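Local coordinates for putative diflavin flavoprotein A 3 (Nostoc sp., PDB 3FNI) that probably passes electrons from NADH to oxygen, reducing it to water, the part in this chain being its flavodoxin-like domain, one module of a longer diiron flavoprotein, at residues 5-11 / 57-63; 15-21 / 93-99. All coordinates share one frame. Residues are numbered along the deposited sequence.

Interaction 1: residues 5-11 / 57-63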
ATOM      1  N   THR A   5      -6.165 -13.858   6.578  1.00 17.52           N
ATOM      2  CA  THR A   5      -4.913 -13.106   6.591  1.00 14.75           C
ATOM      3  C   THR A   5      -4.815 -12.339   5.280  1.00 20.80           C
ATOM      4  O   THR A   5      -4.780 -12.934   4.206  1.00 21.20           O
ATOM      5  CB  THR A   5      -3.727 -14.062   6.712  1.00 21.44           C
ATOM      6  OG1 THR A   5      -3.858 -14.807   7.930  1.00 20.59           O
ATOM      7  CG2 THR A   5      -2.403 -13.295   6.697  1.00 18.60           C
ATOM      8  N   SER A   6      -4.751 -11.018   5.374  1.00 24.44           N
ATOM      9  CA  SER A   6      -4.711 -10.193   4.183  1.00 21.62           C
ATOM     10  C   SER A   6      -3.773  -9.000   4.299  1.00 20.31           C
ATOM     11  O   SER A   6      -3.324  -8.637   5.386  1.00 18.40           O
ATOM     12  CB  SER A   6      -6.133  -9.701   3.881  1.00 19.74           C
ATOM     13  OG  SER A   6      -6.170  -8.860   2.747  1.00 25.87           O
ATOM     14  N   ILE A   7      -3.481  -8.404   3.151  1.00 18.60           N
ATOM     15  CA  ILE A   7      -2.625  -7.238   3.081  1.00 19.32           C
ATOM     16  C   ILE A   7      -3.454  -6.183   2.368  1.00 14.53           C
ATOM     17  O   ILE A   7      -4.068  -6.461   1.340  1.00 12.97           O
ATOM     18  CB  ILE A   7      -1.328  -7.557   2.307  1.00 19.61           C
ATOM     19  CG1 ILE A   7      -0.626  -6.270   1.879  1.00 32.33           C
ATOM     20  CG2 ILE A   7      -1.647  -8.430   1.117  1.00 39.08           C
ATOM     21  CD1 ILE A   7      -1.199  -5.637   0.625  1.00 28.75           C
ATOM     22  N   GLY A   8      -3.491  -4.982   2.931  1.00 13.04           N
ATOM     23  CA  GLY A   8      -4.274  -3.914   2.338  1.00 11.27           C
ATOM     24  C   GLY A   8      -3.525  -3.088   1.316  1.00 10.83           C
ATOM     25  O   GLY A   8      -2.406  -2.634   1.561  1.00 14.42           O
ATOM     26  N   VAL A   9      -4.162  -2.896   0.167  1.00 15.16           N
ATOM     27  CA  VAL A   9      -3.610  -2.120  -0.934  1.00 13.76           C
ATOM     28  C   VAL A   9      -4.498  -0.890  -1.108  1.00 25.15           C
ATOM     29  O   VAL A   9      -5.669  -1.001  -1.475  1.00 10.82           O
ATOM     30  CB  VAL A   9      -3.602  -2.953  -2.232  1.00 17.71           C
ATOM     31  CG1 VAL A   9      -3.045  -2.134  -3.377  1.00 16.04           C
ATOM     32  CG2 VAL A   9      -2.767  -4.213  -2.027  1.00 10.30           C
ATOM     33  N   PHE A  10      -3.938   0.285  -0.831  1.00 23.32           N
ATOM     34  CA  PHE A  10      -4.695   1.525  -0.928  1.00 18.05           C
ATOM     35  C   PHE A  10      -4.089   2.488  -1.933  1.00 20.85           C
ATOM     36  O   PHE A  10      -2.921   2.859  -1.819  1.00 27.23           O
ATOM     37  CB  PHE A  10      -4.748   2.216   0.433  1.00 21.44           C
ATOM     38  CG  PHE A  10      -5.110   1.308   1.567  1.00 18.44           C
ATOM     39  CD1 PHE A  10      -4.206   0.357   2.036  1.00 33.42           C
ATOM     40  CD2 PHE A  10      -6.344   1.425   2.194  1.00 17.86           C
ATOM     41  CE1 PHE A  10      -4.525  -0.464   3.119  1.00 19.17           C
ATOM     42  CE2 PHE A  10      -6.677   0.613   3.276  1.00 21.27           C
ATOM     43  CZ  PHE A  10      -5.765  -0.333   3.740  1.00 27.50           C
ATOM     44  N   TYR A  11      -4.887   2.904  -2.908  1.00 17.36           N
ATOM     45  CA  TYR A  11      -4.410   3.833  -3.917  1.00 18.86           C
ATOM     46  C   TYR A  11      -5.575   4.457  -4.679  1.00 20.73           C
ATOM     47  O   TYR A  11      -6.719   4.034  -4.526  1.00 22.05           O
ATOM     48  CB  TYR A  11      -3.468   3.121  -4.895  1.00 15.27           C
ATOM     49  CG  TYR A  11      -4.148   2.130  -5.817  1.00 17.85           C
ATOM     50  CD1 TYR A  11      -4.467   0.843  -5.384  1.00 16.32           C
ATOM     51  CD2 TYR A  11      -4.469   2.483  -7.129  1.00 20.02           C
ATOM     52  CE1 TYR A  11      -5.088  -0.073  -6.238  1.00 20.93           C
ATOM     53  CE2 TYR A  11      -5.092   1.575  -7.993  1.00 23.61           C
ATOM     54  CZ  TYR A  11      -5.397   0.301  -7.543  1.00 21.01           C
ATOM     55  OH  TYR A  11      -5.994  -0.601  -8.399  1.00 19.81           O
ATOM     56  N   CYS A  57      -5.378  -5.954   8.701  1.00 16.20           N
ATOM     57  CA  CYS A  57      -4.355  -6.196   7.678  1.00 18.26           C
ATOM     58  C   CYS A  57      -2.991  -6.368   8.349  1.00 19.12           C
ATOM     59  O   CYS A  57      -2.628  -5.599   9.238  1.00 14.84           O
ATOM     60  CB  CYS A  57      -4.293  -5.038   6.668  1.00 16.50           C
ATOM     61  SG  CYS A  57      -5.666  -5.017   5.446  1.00 27.29           S
ATOM     62  N   THR A  58      -2.245  -7.384   7.927  1.00 17.91           N
ATOM     63  CA  THR A  58      -0.918  -7.650   8.474  1.00 16.39           C
ATOM     64  C   THR A  58       0.086  -6.839   7.651  1.00 19.42           C
ATOM     65  O   THR A  58       1.131  -6.428   8.157  1.00 19.88           O
ATOM     66  CB  THR A  58      -0.576  -9.163   8.385  1.00 20.27           C
ATOM     67  OG1 THR A  58      -1.629  -9.923   8.990  1.00 25.18           O
ATOM     68  CG2 THR A  58       0.727  -9.476   9.103  1.00 12.77           C
ATOM     69  N   GLY A  59      -0.251  -6.607   6.383  1.00 13.44           N
ATOM     70  CA  GLY A  59       0.609  -5.841   5.494  1.00 15.18           C
ATOM     71  C   GLY A  59      -0.119  -4.681   4.828  1.00 16.12           C
ATOM     72  O   GLY A  59      -1.346  -4.691   4.731  1.00 13.47           O
ATOM     73  N   LEU A  60       0.627  -3.680   4.365  1.00 17.51           N
ATOM     74  CA  LEU A  60       0.020  -2.518   3.718  1.00 17.87           C
ATOM     75  C   LEU A  60       0.795  -2.016   2.501  1.00 19.54           C
ATOM     76  O   LEU A  60       2.024  -2.049   2.463  1.00 15.50           O
ATOM     77  CB  LEU A  60      -0.131  -1.381   4.730  1.00 27.62           C
ATOM     78  CG  LEU A  60      -0.935  -1.705   5.991  1.00 28.80           C
ATOM     79  CD1 LEU A  60      -0.663  -0.664   7.053  1.00 24.59           C
ATOM     80  CD2 LEU A  60      -2.414  -1.776   5.655  1.00 28.98           C
ATOM     81  N   VAL A  61       0.057  -1.557   1.498  1.00 15.84           N
ATOM     82  CA  VAL A  61       0.663  -1.034   0.292  1.00 13.95           C
ATOM     83  C   VAL A  61      -0.095   0.235  -0.040  1.00 23.95           C
ATOM     84  O   VAL A  61      -1.321   0.226  -0.163  1.00 18.43           O
ATOM     85  CB  VAL A  61       0.571  -2.043  -0.866  1.00 16.86           C
ATOM     86  CG1 VAL A  61       1.268  -1.495  -2.108  1.00  5.80           C
ATOM     87  CG2 VAL A  61       1.214  -3.358  -0.442  1.00 18.36           C
ATOM     88  N   ILE A  62       0.648   1.331  -0.163  1.00 29.57           N
ATOM     89  CA  ILE A  62       0.056   2.627  -0.450  1.00 26.83           C
ATOM     90  C   ILE A  62       0.550   3.237  -1.753  1.00 24.46           C
ATOM     91  O   ILE A  62       1.738   3.190  -2.065  1.00 12.97           O
ATOM     92  CB  ILE A  62       0.344   3.630   0.688  1.00 23.74           C
ATOM     93  CG1 ILE A  62      -0.015   3.010   2.042  1.00 24.09           C
ATOM     94  CG2 ILE A  62      -0.443   4.916   0.457  1.00 17.82           C
ATOM     95  CD1 ILE A  62      -1.436   2.523   2.145  1.00 34.65           C
ATOM     96  N   GLY A  63      -0.386   3.804  -2.510  1.00 20.79           N
ATOM     97  CA  GLY A  63      -0.054   4.458  -3.762  1.00 19.17           C
ATOM     98  C   GLY A  63      -0.242   5.946  -3.533  1.00 19.06           C
ATOM     99  O   GLY A  63      -1.186   6.346  -2.858  1.00 18.69           O
TER
HETATM  100  O   HOH W   1      -4.101 -10.307   8.380  1.00 20.18           O

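Interaction 2: residues 15-21 / 93-99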
ATOM      1  N   TYR A  15      -5.482   6.806 -11.606  1.00 23.94           N
ATOM      2  CA  TYR A  15      -4.571   7.952 -11.514  1.00 21.34           C
ATOM      3  C   TYR A  15      -3.187   7.467 -11.936  1.00 22.77           C
ATOM      4  O   TYR A  15      -2.605   6.600 -11.287  1.00 16.62           O
ATOM      5  CB  TYR A  15      -4.506   8.512 -10.081  1.00 20.58           C
ATOM      6  CG  TYR A  15      -3.368   9.500  -9.859  1.00 15.27           C
ATOM      7  CD1 TYR A  15      -2.525   9.374  -8.758  1.00 18.81           C
ATOM      8  CD2 TYR A  15      -3.095  10.514 -10.782  1.00 23.21           C
ATOM      9  CE1 TYR A  15      -1.432  10.209  -8.578  1.00 13.44           C
ATOM     10  CE2 TYR A  15      -1.996  11.367 -10.613  1.00 16.03           C
ATOM     11  CZ  TYR A  15      -1.163  11.198  -9.503  1.00 22.64           C
ATOM     12  OH  TYR A  15      -0.036  11.978  -9.329  1.00 17.11           O
ATOM     13  N   GLY A  16      -2.666   8.027 -13.025  1.00 20.49           N
ATOM     14  CA  GLY A  16      -1.365   7.611 -13.509  1.00 20.81           C
ATOM     15  C   GLY A  16      -1.370   6.126 -13.822  1.00 22.13           C
ATOM     16  O   GLY A  16      -2.372   5.590 -14.292  1.00 27.90           O
ATOM     17  N   TYR A  17      -0.255   5.456 -13.556  1.00 21.76           N
ATOM     18  CA  TYR A  17      -0.141   4.019 -13.801  1.00 17.81           C
ATOM     19  C   TYR A  17      -0.436   3.210 -12.538  1.00 18.23           C
ATOM     20  O   TYR A  17      -0.019   2.058 -12.411  1.00 18.32           O
ATOM     21  CB  TYR A  17       1.265   3.698 -14.291  1.00 21.48           C
ATOM     22  CG  TYR A  17       1.572   4.282 -15.646  1.00 31.70           C
ATOM     23  CD1 TYR A  17       1.191   3.619 -16.812  1.00 31.85           C
ATOM     24  CD2 TYR A  17       2.228   5.508 -15.767  1.00 36.59           C
ATOM     25  CE1 TYR A  17       1.453   4.163 -18.067  1.00 32.77           C
ATOM     26  CE2 TYR A  17       2.494   6.062 -17.019  1.00 37.79           C
ATOM     27  CZ  TYR A  17       2.104   5.380 -18.163  1.00 36.28           C
ATOM     28  OH  TYR A  17       2.372   5.911 -19.403  1.00 40.63           O
ATOM     29  N   SER A  18      -1.162   3.822 -11.610  1.00 14.82           N
ATOM     30  CA  SER A  18      -1.502   3.183 -10.346  1.00 21.79           C
ATOM     31  C   SER A  18      -2.156   1.824 -10.487  1.00 19.30           C
ATOM     32  O   SER A  18      -1.828   0.887  -9.764  1.00 13.80           O
ATOM     33  CB  SER A  18      -2.426   4.088  -9.538  1.00 12.22           C
ATOM     34  OG  SER A  18      -1.750   5.258  -9.163  1.00 14.94           O
ATOM     35  N   ASP A  19      -3.103   1.741 -11.411  1.00 20.18           N
ATOM     36  CA  ASP A  19      -3.835   0.516 -11.655  1.00 15.63           C
ATOM     37  C   ASP A  19      -2.886  -0.635 -12.021  1.00 21.28           C
ATOM     38  O   ASP A  19      -2.953  -1.713 -11.436  1.00 13.40           O
ATOM     39  CB  ASP A  19      -4.865   0.760 -12.768  1.00 22.83           C
ATOM     40  CG  ASP A  19      -6.098   1.533 -12.285  1.00 28.30           C
ATOM     41  OD1 ASP A  19      -6.019   2.270 -11.277  1.00 29.06           O
ATOM     42  OD2 ASP A  19      -7.157   1.415 -12.936  1.00 34.50           O
ATOM     43  N   ARG A  20      -1.987  -0.397 -12.970  1.00 19.59           N
ATOM     44  CA  ARG A  20      -1.053  -1.437 -13.390  1.00 19.51           C
ATOM     45  C   ARG A  20       0.046  -1.685 -12.355  1.00 18.51           C
ATOM     46  O   ARG A  20       0.480  -2.820 -12.160  1.00 22.76           O
ATOM     47  CB  ARG A  20      -0.443  -1.074 -14.746  1.00 18.27           C
ATOM     48  CG  ARG A  20      -1.484  -0.894 -15.855  1.00 23.62           C
ATOM     49  CD  ARG A  20      -0.828  -0.545 -17.177  1.00 37.76           C
ATOM     50  NE  ARG A  20       0.007  -1.637 -17.674  1.00 40.67           N
ATOM     51  CZ  ARG A  20       0.816  -1.546 -18.725  1.00 49.02           C
ATOM     52  NH1 ARG A  20       0.905  -0.406 -19.399  1.00 45.36           N
ATOM     53  NH2 ARG A  20       1.537  -2.597 -19.104  1.00 46.35           N
ATOM     54  N   LEU A  21       0.490  -0.627 -11.686  1.00 17.43           N
ATOM     55  CA  LEU A  21       1.526  -0.767 -10.671  1.00 13.39           C
ATOM     56  C   LEU A  21       1.011  -1.585  -9.487  1.00 15.88           C
ATOM     57  O   LEU A  21       1.701  -2.489  -8.993  1.00 13.29           O
ATOM     58  CB  LEU A  21       1.999   0.612 -10.200  1.00 13.41           C
ATOM     59  CG  LEU A  21       2.810   1.387 -11.239  1.00  8.37           C
ATOM     60  CD1 LEU A  21       3.018   2.797 -10.761  1.00 15.14           C
ATOM     61  CD2 LEU A  21       4.137   0.700 -11.490  1.00 10.83           C
ATOM     62  N   PHE A  93       4.353   3.211  -3.327  1.00 15.41           N
ATOM     63  CA  PHE A  93       4.770   3.425  -4.705  1.00  8.52           C
ATOM     64  C   PHE A  93       4.274   4.733  -5.289  1.00 14.64           C
ATOM     65  O   PHE A  93       3.228   5.253  -4.884  1.00 13.19           O
ATOM     66  CB  PHE A  93       4.321   2.259  -5.597  1.00 11.17           C
ATOM     67  CG  PHE A  93       2.826   2.129  -5.752  1.00 17.57           C
ATOM     68  CD1 PHE A  93       2.146   2.821  -6.752  1.00 22.31           C
ATOM     69  CD2 PHE A  93       2.100   1.287  -4.914  1.00 16.18           C
ATOM     70  CE1 PHE A  93       0.771   2.669  -6.919  1.00 11.90           C
ATOM     71  CE2 PHE A  93       0.723   1.129  -5.073  1.00 10.42           C
ATOM     72  CZ  PHE A  93       0.060   1.819  -6.077  1.00 12.66           C
ATOM     73  N   GLU A  94       5.062   5.266  -6.225  1.00 15.78           N
ATOM     74  CA  GLU A  94       4.738   6.495  -6.940  1.00 14.75           C
ATOM     75  C   GLU A  94       3.862   6.039  -8.093  1.00 15.29           C
ATOM     76  O   GLU A  94       3.885   4.866  -8.456  1.00 18.93           O
ATOM     77  CB  GLU A  94       5.993   7.170  -7.509  1.00 12.62           C
ATOM     78  CG  GLU A  94       6.955   7.727  -6.490  1.00 16.69           C
ATOM     79  CD  GLU A  94       7.950   8.713  -7.107  1.00 17.18           C
ATOM     80  OE1 GLU A  94       8.235   8.607  -8.315  1.00 27.02           O
ATOM     81  OE2 GLU A  94       8.456   9.586  -6.383  1.00 13.58           O
ATOM     82  N   THR A  95       3.112   6.957  -8.691  1.00 16.74           N
ATOM     83  CA  THR A  95       2.213   6.580  -9.777  1.00 15.77           C
ATOM     84  C   THR A  95       2.682   6.927 -11.180  1.00 13.15           C
ATOM     85  O   THR A  95       2.240   6.311 -12.146  1.00 15.95           O
ATOM     86  CB  THR A  95       0.839   7.232  -9.588  1.00 19.79           C
ATOM     87  OG1 THR A  95       0.959   8.644  -9.804  1.00 18.82           O
ATOM     88  CG2 THR A  95       0.315   6.972  -8.174  1.00 17.16           C
ATOM     89  N   GLY A  96       3.570   7.905 -11.293  1.00 18.78           N
ATOM     90  CA  GLY A  96       4.030   8.312 -12.603  1.00 13.81           C
ATOM     91  C   GLY A  96       2.948   9.154 -13.265  1.00 25.52           C
ATOM     92  O   GLY A  96       2.944   9.318 -14.481  1.00 27.76           O
ATOM     93  N   GLY A  97       2.029   9.685 -12.459  1.00 24.44           N
ATOM     94  CA  GLY A  97       0.945  10.500 -12.984  1.00 23.67           C
ATOM     95  C   GLY A  97       1.296  11.965 -13.175  1.00 29.59           C
ATOM     96  O   GLY A  97       0.599  12.684 -13.892  1.00 24.11           O
ATOM     97  N   GLY A  98       2.365  12.414 -12.518  1.00 34.27           N
ATOM     98  CA  GLY A  98       2.806  13.797 -12.654  1.00 30.84           C
ATOM     99  C   GLY A  98       2.324  14.776 -11.597  1.00 32.04           C
ATOM    100  O   GLY A  98       2.725  15.939 -11.601  1.00 35.46           O
ATOM    101  N   ASP A  99       1.470  14.316 -10.691  1.00 33.43           N
ATOM    102  CA  ASP A  99       0.942  15.181  -9.644  1.00 27.90           C
ATOM    103  C   ASP A  99       1.103  14.524  -8.276  1.00 29.18           C
ATOM    104  O   ASP A  99       0.491  14.957  -7.300  1.00 31.80           O
ATOM    105  CB  ASP A  99      -0.541  15.472  -9.906  1.00 27.13           C
ATOM    106  CG  ASP A  99      -1.026  16.735  -9.209  1.00 25.67           C
ATOM    107  OD1 ASP A  99      -2.249  17.000  -9.223  1.00 34.90           O
ATOM    108  OD2 ASP A  99      -0.186  17.471  -8.653  1.00 27.41           O
TER

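Interaction 1: residues 5-11 / 57-63
Bulky side chains in the pairing of strands 6-11 and 59-63 fill places left bare by glycine, on the same strand or on its neighbour. On one face G8 leaves a hollow: from the other segment C57 SG comes within 3.3 Å of G8 N, and the F10 ring folds back over this glycine of its own strand. A CB on G8 would collide with both. The ring also packs against L60 and I62, F10 CE1 lying 3.6 Å from L60 CD2 and F10 CD1 3.5 Å from I62 CD1. On the other face bare G59 makes room for I7, whose CD1 runs on to V61 CG2 at 3.5 Å. At the far end Y11 CB rests 3.8 Å from G63 CA, where a side chain on G63 would clash. The zigzag of backbone bonds typical of parallel strands holds this relief in register: G8 N to G59 O (2.8 Å), V61 N to G8 O (2.7 Å), F10 N to V61 O (2.7 Å) and G63 N to F10 O (2.8 Å). These are central strands of the flavodoxin-like sheet, 35-40 flanking 6-11 and 89-93 flanking 57-63; helix 130-152 covers I7 and V61 through L143, and helix 18-31 meets I7 and Y11.

Interaction 2: residues 15-21 / 93-99
The backbone from Y15 to S18 forms a type II' turn that leads into helix 18-31, with Y17 at the N-cap position and S18 N hydrogen-bonded to Y15 O at 3.1 Å. G16, with positive phi, has its CA 3.7 Å from G97 CA, a closeness two glycines allow. Facing it, 93-99 runs from the end of strand 89-93 into an irregular, glycine-rich loop, joined to the turn by Y17 N donating to T95 O at 3.0 Å. T95 OG1 accepts from G97 N (3.0 Å) in an ST turn. Y15 reaches across so that its CE1 lies 3.1 Å from T95 OG1, while its OH receives a weak hydrogen bond from D99 N at 3.1 Å; D100 is hydrogen-bonded to the hydroxyls of both Y15 and T95. L21 CB packs on F93 CE1 at 4.1 Å, and L21 CD1 approaches E94 O at 3.2 Å. Loops following the first and fourth strands meet here, at the C-terminal ends of the strands, where flavodoxin-like domains generally bind FMN, so the pair probably borders that site. F93 rests on Y11 of strand 6-11 and on A22 and I25 of helix 18-31, while Y133 of helix 130-152 touches Y17 and L21.

In the fold
From the N terminus the chain runs up strand 6-11, turns through 15-21 into helix 18-31, and passes along strand 35-40 and helix 47-55 before strand 57-63 returns beside the first strand. There interaction 1 closes its loop. Helix 70-83 and strand 89-93 follow, and the loop 93-99 closes interaction 2 back on the start of helix 18-31. The two closures cross, since 15-21 lies inside the first loop and 93-99 beyond it. Though their centres are about 17 Å apart they touch: I62 O and F93 N, 2.9 Å apart, probably form a hydrogen bond, and Y11 CD2 packs 3.5 Å from S18 CB. The centre of the sheet and the loops at the C-terminal ends of its strands are thus tied together.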